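Local atomic coordinates of esterase (uncultured bacterium pCosCE1, PDB entry 7ATL), a protein that hydrolyses carboxylic esters as a family VIII carboxylesterase of beta-lactamase fold and also shows promiscuous acyltransferase activity. Residues L296-S304 with G314-E323; F348-V357 with L374-G382. All coordinates share one frame; numbering follows the deposited sequence. Where two conformers were deposited one is given.

Interaction 1: L296-S304 with G314-E323; sequences LMRQAHVGS and GFGFGGAVLE
A classic beta bulge joins the chain leaving helix 291-297 to the outermost strand 313-315: H301 and V302 both face F315. V302 N donates to F315 O at 2.8 Å, and F315 N answers to V302 O at 2.9 Å, making a single antiparallel hydrogen-bonded bridge. Further along, F317 N donates to M297 O at 2.8 Å. The rings of H301 and F317 lie in an offset stack, planes 10° apart and centroids 3.8 Å apart, with CZ of F317 over the centre of the imidazole. The rotation of H301 is fixed by NE2, which donates to L296 O at 2.9 Å from above the carbonyl plane, while Q299 N reaches the same oxygen from the opposite face. V321 presses CG1 and CG2 against the backbone carbonyl of R298. At the solvent side, the E323 chain bends at chi2 (-137°), laying its carboxylate against A300 CB; OE2 takes S304 N on its anti lone pair at 3.3 Å and S304 OG weakly. G314 and G316 let the backbones close up: CA of G316 lies 3.4 Å from M297 O. F317 and M297 also touch T72 and M76 of helix 67-80, whose start carries a probable SxxK motif. The contact thus fastens a helix-exit loop to the edge strand of the sheet, as in the serine beta-lactamase fold.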
loop_
_atom_site.group_PDB
_atom_site.type_symbol
_atom_site.label_atom_id
_atom_site.label_comp_id
_atom_site.label_asym_id
_atom_site.label_seq_id
_atom_site.Cartn_x
_atom_site.Cartn_y
_atom_site.Cartn_z
ATOM N N LEU A 296 -7.692 4.818 16.607
ATOM C CA LEU A 296 -8.664 3.817 16.094
ATOM C C LEU A 296 -8.019 3.024 14.947
ATOM O O LEU A 296 -8.138 1.779 14.944
ATOM C CB LEU A 296 -9.928 4.535 15.620
ATOM C CG LEU A 296 -10.989 3.663 14.949
ATOM C CD1 LEU A 296 -11.465 2.572 15.896
ATOM C CD2 LEU A 296 -12.175 4.503 14.464
ATOM N N MET A 297 -7.317 3.711 14.040
ATOM C CA MET A 297 -6.770 3.092 12.809
ATOM C C MET A 297 -5.690 2.056 13.167
ATOM O O MET A 297 -5.491 1.130 12.354
ATOM C CB MET A 297 -6.254 4.166 11.841
ATOM C CG MET A 297 -7.378 5.024 11.310
ATOM S SD MET A 297 -6.837 6.398 10.293
ATOM C CE MET A 297 -6.150 5.464 8.924
ATOM N N ARG A 298 -5.057 2.145 14.346
ATOM C CA ARG A 298 -3.935 1.249 14.757
ATOM C C ARG A 298 -4.375 0.306 15.890
ATOM O O ARG A 298 -3.531 -0.423 16.456
ATOM C CB ARG A 298 -2.700 2.079 15.143
ATOM C CG ARG A 298 -2.892 3.043 16.314
ATOM C CD ARG A 298 -1.595 3.340 17.050
ATOM N NE ARG A 298 -1.684 4.558 17.840
ATOM C CZ ARG A 298 -1.595 5.785 17.344
ATOM N NH1 ARG A 298 -1.412 5.988 16.048
ATOM N NH2 ARG A 298 -1.715 6.819 18.150
ATOM N N GLN A 299 -5.658 0.266 16.209
ATOM C CA GLN A 299 -6.191 -0.879 16.986
ATOM C C GLN A 299 -6.065 -2.163 16.158
ATOM O O GLN A 299 -6.123 -2.103 14.905
ATOM C CB GLN A 299 -7.638 -0.634 17.386
ATOM C CG GLN A 299 -7.784 0.393 18.495
ATOM C CD GLN A 299 -9.242 0.731 18.682
ATOM O OE1 GLN A 299 -9.583 1.840 19.096
ATOM N NE2 GLN A 299 -10.114 -0.221 18.350
ATOM N N ALA A 300 -5.923 -3.291 16.843
ATOM C CA ALA A 300 -5.936 -4.642 16.241
ATOM C C ALA A 300 -7.386 -5.087 15.961
ATOM O O ALA A 300 -7.826 -6.065 16.586
ATOM C CB ALA A 300 -5.223 -5.603 17.161
ATOM N N HIS A 301 -8.081 -4.413 15.027
ATOM C CA HIS A 301 -9.428 -4.786 14.505
ATOM C C HIS A 301 -9.381 -6.245 14.064
ATOM O O HIS A 301 -10.363 -6.918 14.265
ATOM C CB HIS A 301 -9.889 -3.879 13.358
ATOM C CG HIS A 301 -10.113 -2.465 13.775
ATOM N ND1 HIS A 301 -11.265 -2.067 14.412
ATOM C CD2 HIS A 301 -9.324 -1.370 13.671
ATOM C CE1 HIS A 301 -11.176 -0.781 14.674
ATOM N NE2 HIS A 301 -9.999 -0.332 14.227
ATOM N N VAL A 302 -8.242 -6.682 13.527
ATOM C CA VAL A 302 -7.892 -8.104 13.289
ATOM C C VAL A 302 -6.760 -8.446 14.251
ATOM O O VAL A 302 -5.778 -7.713 14.245
ATOM C CB VAL A 302 -7.483 -8.345 11.827
ATOM C CG1 VAL A 302 -6.732 -9.657 11.671
ATOM C CG2 VAL A 302 -8.688 -8.294 10.908
ATOM N N GLY A 303 -6.908 -9.521 15.036
ATOM C CA GLY A 303 -5.921 -9.961 16.043
ATOM C C GLY A 303 -4.669 -10.511 15.391
ATOM O O GLY A 303 -4.735 -10.829 14.202
ATOM N N SER A 304 -3.570 -10.595 16.151
ATOM C CA SER A 304 -2.231 -11.086 15.713
ATOM C C SER A 304 -2.250 -12.597 15.413
ATOM O O SER A 304 -1.227 -13.120 14.931
ATOM C CB SER A 304 -1.159 -10.719 16.727
ATOM O OG SER A 304 -1.564 -10.983 18.067
ATOM N N GLY A 314 -1.317 -8.134 13.764
ATOM C CA GLY A 314 -2.736 -8.099 13.402
ATOM C C GLY A 314 -2.937 -7.139 12.253
ATOM O O GLY A 314 -1.989 -6.936 11.489
ATOM N N PHE A 315 -4.118 -6.549 12.141
ATOM C CA PHE A 315 -4.422 -5.535 11.111
ATOM C C PHE A 315 -5.423 -4.524 11.656
ATOM O O PHE A 315 -6.370 -4.895 12.404
ATOM C CB PHE A 315 -4.973 -6.193 9.851
ATOM C CG PHE A 315 -4.685 -5.411 8.601
ATOM C CD1 PHE A 315 -3.495 -5.573 7.925
ATOM C CD2 PHE A 315 -5.606 -4.510 8.103
ATOM C CE1 PHE A 315 -3.239 -4.851 6.773
ATOM C CE2 PHE A 315 -5.353 -3.806 6.937
ATOM C CZ PHE A 315 -4.159 -3.956 6.289
ATOM N N GLY A 316 -5.211 -3.273 11.269
ATOM C CA GLY A 316 -6.022 -2.122 11.677
ATOM C C GLY A 316 -6.791 -1.604 10.493
ATOM O O GLY A 316 -7.379 -2.449 9.781
ATOM N N PHE A 317 -6.819 -0.277 10.338
ATOM C CA PHE A 317 -7.289 0.442 9.140
ATOM C C PHE A 317 -6.081 1.140 8.525
ATOM O O PHE A 317 -5.602 2.131 9.139
ATOM C CB PHE A 317 -8.369 1.456 9.497
ATOM C CG PHE A 317 -9.576 0.930 10.233
ATOM C CD1 PHE A 317 -9.980 -0.392 10.119
ATOM C CD2 PHE A 317 -10.341 1.787 11.015
ATOM C CE1 PHE A 317 -11.099 -0.858 10.795
ATOM C CE2 PHE A 317 -11.468 1.326 11.672
ATOM C CZ PHE A 317 -11.846 0.002 11.559
ATOM N N GLY A 318 -5.577 0.613 7.399
ATOM C CA GLY A 318 -4.465 1.204 6.626
ATOM C C GLY A 318 -3.184 0.378 6.641
ATOM O O GLY A 318 -2.346 0.602 5.769
ATOM N N GLY A 319 -3.021 -0.546 7.587
ATOM C CA GLY A 319 -1.877 -1.482 7.581
ATOM C C GLY A 319 -1.919 -2.443 8.752
ATOM O O GLY A 319 -2.931 -2.480 9.427
ATOM N N ALA A 320 -0.839 -3.191 8.951
ATOM C CA ALA A 320 -0.698 -4.230 9.992
ATOM C C ALA A 320 -0.327 -3.558 11.322
ATOM O O ALA A 320 0.423 -2.543 11.306
ATOM C CB ALA A 320 0.347 -5.251 9.594
ATOM N N VAL A 321 -0.844 -4.114 12.419
ATOM C CA VAL A 321 -0.662 -3.598 13.794
ATOM C C VAL A 321 0.194 -4.609 14.530
ATOM O O VAL A 321 -0.193 -5.777 14.537
ATOM C CB VAL A 321 -2.012 -3.416 14.500
ATOM C CG1 VAL A 321 -1.833 -3.155 16.001
ATOM C CG2 VAL A 321 -2.836 -2.329 13.829
ATOM N N LEU A 322 1.287 -4.156 15.135
ATOM C CA LEU A 322 2.173 -5.010 15.957
ATOM C C LEU A 322 1.524 -5.153 17.328
ATOM O O LEU A 322 1.319 -4.126 17.991
ATOM C CB LEU A 322 3.538 -4.332 16.044
ATOM C CG LEU A 322 4.614 -5.123 16.769
ATOM C CD1 LEU A 322 4.780 -6.485 16.124
ATOM C CD2 LEU A 322 5.934 -4.365 16.765
ATOM N N GLU A 323 1.133 -6.362 17.707
ATOM C CA GLU A 323 0.595 -6.667 19.063
ATOM C C GLU A 323 1.721 -7.223 19.958
ATOM O O GLU A 323 1.671 -6.959 21.149
ATOM C CB GLU A 323 -0.566 -7.660 18.971
ATOM C CG GLU A 323 -1.842 -7.112 18.345
ATOM C CD GLU A 323 -3.110 -7.524 19.083
ATOM O OE1 GLU A 323 -3.455 -6.814 20.028
ATOM O OE2 GLU A 323 -3.740 -8.558 18.732
#

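Interaction 2: F348-V357 with L374-G382; sequences FYDPQAAISV and LQIRDAVYG
One hydrogen bond crosses between the hairpin 348-357 and the helix 374-381: Y381 OH gives its proton to D350 OD2 at 2.7 Å, on the anti lone pair of the carboxylate. Y381 CG stands anti to the carbonyl carbon (chi1 -65°), and the ring reaches from the C-terminal part of the helix to the hairpin with D350 OD2 at the ring edge, near its plane. Ring and carboxylate planes are 42° apart. The same acid has further partners: OD1 accepts A353 N at 3.0 Å from above the carboxylate plane, an Asx motif, and H333 ND1 also bonds OD2. These bonds together fix the rotation of the carboxylate and would probably favour its ionised form.

Apolar contacts make up the rest. I355 and V380 meet tip to tip, CD1 to CG1 at 3.4 Å, and I355 CD1 also lies 3.8 Å from Y381 CZ. V357 and V380 lie alongside each other, pointing opposite ways, with their CG2 methyls 3.8 Å apart, and V357 CG1 meets I376 CG2 more loosely. F348 passes Y381 in the opposite sense, its CE1 4.0 Å from Y381 CE1, and its CE2 rests on R377 CB at 4.2 Å. One face of the F348 ring lies over V357 CB of the partner strand.

I376, whose end leads away from the hairpin, and A379 also touch helix 3-21. The hairpin turns through a G1 beta bulge at A354 and I355, and its antiparallel strands carry the C-terminal helix across one face of the sheet, as in the alpha/beta domain of serine beta-lactamases.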
loop_
_atom_site.group_PDB
_atom_site.type_symbol
_atom_site.label_atom_id
_atom_site.label_comp_id
_atom_site.label_asym_id
_atom_site.label_seq_id
_atom_site.Cartn_x
_atom_site.Cartn_y
_atom_site.Cartn_z
ATOM N N PHE A 348 6.338 2.441 7.962
ATOM C CA PHE A 348 5.802 2.206 9.321
ATOM C C PHE A 348 5.969 3.493 10.112
ATOM O O PHE A 348 6.873 4.283 9.803
ATOM C CB PHE A 348 6.468 1.001 10.003
ATOM C CG PHE A 348 7.945 1.116 10.311
ATOM C CD1 PHE A 348 8.390 1.753 11.463
ATOM C CD2 PHE A 348 8.896 0.550 9.470
ATOM C CE1 PHE A 348 9.746 1.829 11.755
ATOM C CE2 PHE A 348 10.249 0.629 9.765
ATOM C CZ PHE A 348 10.673 1.270 10.903
ATOM N N TYR A 349 5.083 3.689 11.076
ATOM C CA TYR A 349 5.302 4.594 12.221
ATOM C C TYR A 349 5.272 3.713 13.456
ATOM O O TYR A 349 4.463 2.781 13.466
ATOM C CB TYR A 349 4.284 5.733 12.247
ATOM C CG TYR A 349 2.880 5.343 12.602
ATOM C CD1 TYR A 349 2.570 4.920 13.872
ATOM C CD2 TYR A 349 1.841 5.493 11.699
ATOM C CE1 TYR A 349 1.268 4.614 14.236
ATOM C CE2 TYR A 349 0.529 5.208 12.045
ATOM C CZ TYR A 349 0.246 4.756 13.320
ATOM O OH TYR A 349 -1.015 4.434 13.703
ATOM N N ASP A 350 6.185 3.975 14.387
ATOM C CA ASP A 350 6.188 3.436 15.766
ATOM C C ASP A 350 5.653 4.546 16.684
ATOM O O ASP A 350 6.325 5.569 16.890
ATOM C CB ASP A 350 7.603 2.931 16.068
ATOM C CG ASP A 350 7.783 2.433 17.484
ATOM O OD1 ASP A 350 7.056 2.938 18.368
ATOM O OD2 ASP A 350 8.657 1.558 17.687
ATOM N N PRO A 351 4.419 4.414 17.245
ATOM C CA PRO A 351 3.824 5.479 18.063
ATOM C C PRO A 351 4.610 5.730 19.356
ATOM O O PRO A 351 4.671 6.867 19.728
ATOM C CB PRO A 351 2.413 4.979 18.376
ATOM C CG PRO A 351 2.545 3.474 18.294
ATOM C CD PRO A 351 3.539 3.234 17.172
ATOM N N GLN A 352 5.229 4.692 19.940
ATOM C CA GLN A 352 6.001 4.823 21.205
ATOM C C GLN A 352 7.303 5.605 20.921
ATOM O O GLN A 352 7.653 6.465 21.764
ATOM C CB GLN A 352 6.160 3.446 21.877
ATOM C CG GLN A 352 4.971 3.038 22.762
ATOM C CD GLN A 352 4.759 1.545 22.951
ATOM O OE1 GLN A 352 5.691 0.756 23.072
ATOM N NE2 GLN A 352 3.505 1.135 23.001
ATOM N N ALA A 353 7.980 5.350 19.799
ATOM C CA ALA A 353 9.282 5.994 19.514
ATOM C C ALA A 353 9.076 7.326 18.785
ATOM O O ALA A 353 10.060 7.994 18.560
ATOM C CB ALA A 353 10.179 5.049 18.755
ATOM N N ALA A 354 7.837 7.671 18.448
ATOM C CA ALA A 354 7.413 8.831 17.622
ATOM C C ALA A 354 8.145 8.890 16.274
ATOM O O ALA A 354 8.417 10.022 15.800
ATOM C CB ALA A 354 7.613 10.097 18.409
ATOM N N ILE A 355 8.439 7.752 15.647
ATOM C CA ILE A 355 9.221 7.743 14.372
ATOM C C ILE A 355 8.358 7.227 13.211
ATOM O O ILE A 355 7.495 6.372 13.431
ATOM C CB ILE A 355 10.549 6.959 14.491
ATOM C CG1 ILE A 355 10.321 5.470 14.709
ATOM C CG2 ILE A 355 11.484 7.532 15.556
ATOM C CD1 ILE A 355 11.295 4.649 13.937
ATOM N N SER A 356 8.574 7.778 12.019
ATOM C CA SER A 356 8.003 7.308 10.735
ATOM C C SER A 356 9.175 6.988 9.795
ATOM O O SER A 356 10.205 7.711 9.789
ATOM C CB SER A 356 7.043 8.311 10.138
ATOM O OG SER A 356 6.026 8.708 11.052
ATOM N N VAL A 357 9.044 5.898 9.054
ATOM C CA VAL A 357 10.056 5.409 8.079
ATOM C C VAL A 357 9.342 5.182 6.753
ATOM O O VAL A 357 8.309 4.548 6.751
ATOM C CB VAL A 357 10.730 4.130 8.595
ATOM C CG1 VAL A 357 11.625 3.470 7.557
ATOM C CG2 VAL A 357 11.499 4.433 9.868
ATOM N N LEU A 374 14.020 -4.745 6.199
ATOM C CA LEU A 374 14.333 -5.177 7.589
ATOM C C LEU A 374 15.659 -4.571 8.062
ATOM O O LEU A 374 15.737 -4.158 9.250
ATOM C CB LEU A 374 14.382 -6.704 7.657
ATOM C CG LEU A 374 13.073 -7.435 7.340
ATOM C CD1 LEU A 374 13.105 -8.867 7.879
ATOM C CD2 LEU A 374 11.869 -6.662 7.880
ATOM N N GLN A 375 16.664 -4.533 7.189
ATOM C CA GLN A 375 17.999 -3.995 7.530
ATOM C C GLN A 375 17.877 -2.485 7.681
ATOM O O GLN A 375 18.604 -1.927 8.518
ATOM C CB GLN A 375 19.036 -4.292 6.455
ATOM C CG GLN A 375 19.415 -5.757 6.350
ATOM C CD GLN A 375 20.010 -5.997 4.986
ATOM O OE1 GLN A 375 19.749 -5.267 4.024
ATOM N NE2 GLN A 375 20.817 -7.034 4.889
ATOM N N ILE A 376 17.014 -1.845 6.890
ATOM C CA ILE A 376 16.705 -0.403 7.089
ATOM C C ILE A 376 16.074 -0.251 8.478
ATOM O O ILE A 376 16.562 0.590 9.264
ATOM C CB ILE A 376 15.799 0.153 5.983
ATOM C CG1 ILE A 376 16.526 0.173 4.632
ATOM C CG2 ILE A 376 15.286 1.536 6.382
ATOM C CD1 ILE A 376 17.546 1.292 4.493
ATOM N N ARG A 377 15.055 -1.066 8.762
ATOM C CA ARG A 377 14.316 -1.067 10.043
ATOM C C ARG A 377 15.354 -1.101 11.170
ATOM O O ARG A 377 15.371 -0.178 12.017
ATOM C CB ARG A 377 13.351 -2.258 10.088
ATOM C CG ARG A 377 12.696 -2.462 11.448
ATOM C CD ARG A 377 12.166 -3.863 11.681
ATOM N NE ARG A 377 13.209 -4.872 11.706
ATOM C CZ ARG A 377 13.008 -6.177 11.885
ATOM N NH1 ARG A 377 11.789 -6.662 12.064
ATOM N NH2 ARG A 377 14.047 -6.992 11.880
ATOM N N ASP A 378 16.216 -2.110 11.136
ATOM C CA ASP A 378 17.328 -2.312 12.102
ATOM C C ASP A 378 18.236 -1.062 12.167
ATOM O O ASP A 378 18.564 -0.619 13.289
ATOM C CB ASP A 378 18.054 -3.612 11.754
ATOM C CG ASP A 378 17.234 -4.838 12.103
ATOM O OD1 ASP A 378 16.039 -4.664 12.453
ATOM O OD2 ASP A 378 17.793 -5.936 12.057
ATOM N N ALA A 379 18.609 -0.469 11.036
ATOM C CA ALA A 379 19.458 0.743 11.018
ATOM C C ALA A 379 18.755 1.890 11.753
ATOM O O ALA A 379 19.458 2.701 12.350
ATOM C CB ALA A 379 19.816 1.144 9.606
ATOM N N VAL A 380 17.425 1.983 11.707
ATOM C CA VAL A 380 16.699 3.108 12.364
ATOM C C VAL A 380 16.843 2.977 13.888
ATOM O O VAL A 380 17.137 3.988 14.537
ATOM C CB VAL A 380 15.232 3.177 11.907
ATOM C CG1 VAL A 380 14.433 4.206 12.694
ATOM C CG2 VAL A 380 15.144 3.477 10.419
ATOM N N TYR A 381 16.718 1.768 14.430
ATOM C CA TYR A 381 16.734 1.508 15.891
ATOM C C TYR A 381 18.163 1.167 16.406
ATOM O O TYR A 381 18.294 0.929 17.619
ATOM C CB TYR A 381 15.722 0.400 16.226
ATOM C CG TYR A 381 14.258 0.715 15.991
ATOM C CD1 TYR A 381 13.622 0.386 14.806
ATOM C CD2 TYR A 381 13.483 1.278 16.984
ATOM C CE1 TYR A 381 12.274 0.650 14.602
ATOM C CE2 TYR A 381 12.135 1.542 16.801
ATOM C CZ TYR A 381 11.512 1.224 15.608
ATOM O OH TYR A 381 10.173 1.480 15.447
ATOM N N GLY A 382 19.201 1.107 15.555
ATOM C CA GLY A 382 20.620 0.951 15.968
ATOM C C GLY A 382 20.862 -0.224 16.906
ATOM O O GLY A 382 20.370 -1.312 16.635
#

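In the fold
Interactions 1 and 2 reach the same antiparallel sheet at different places, their centres about 17 Å apart. Interaction 1 works at the outermost strand 313-315 through backbone bonds and an aromatic stack, and is partly buried, with an exposed carboxylate at its border. Interaction 2 sets the C-terminal helix over the inner strands 345-350 and 355-361, and relies on aliphatic and aromatic side chains with one tyrosine-aspartate bond; its hairpin side is largely buried, its helix side partly exposed. They meet where R298 NH1 lies 2.8 Å from Y349 OH, a probable hydrogen bond from the helix exit to the hairpin; Y349 points away from the C-terminal helix.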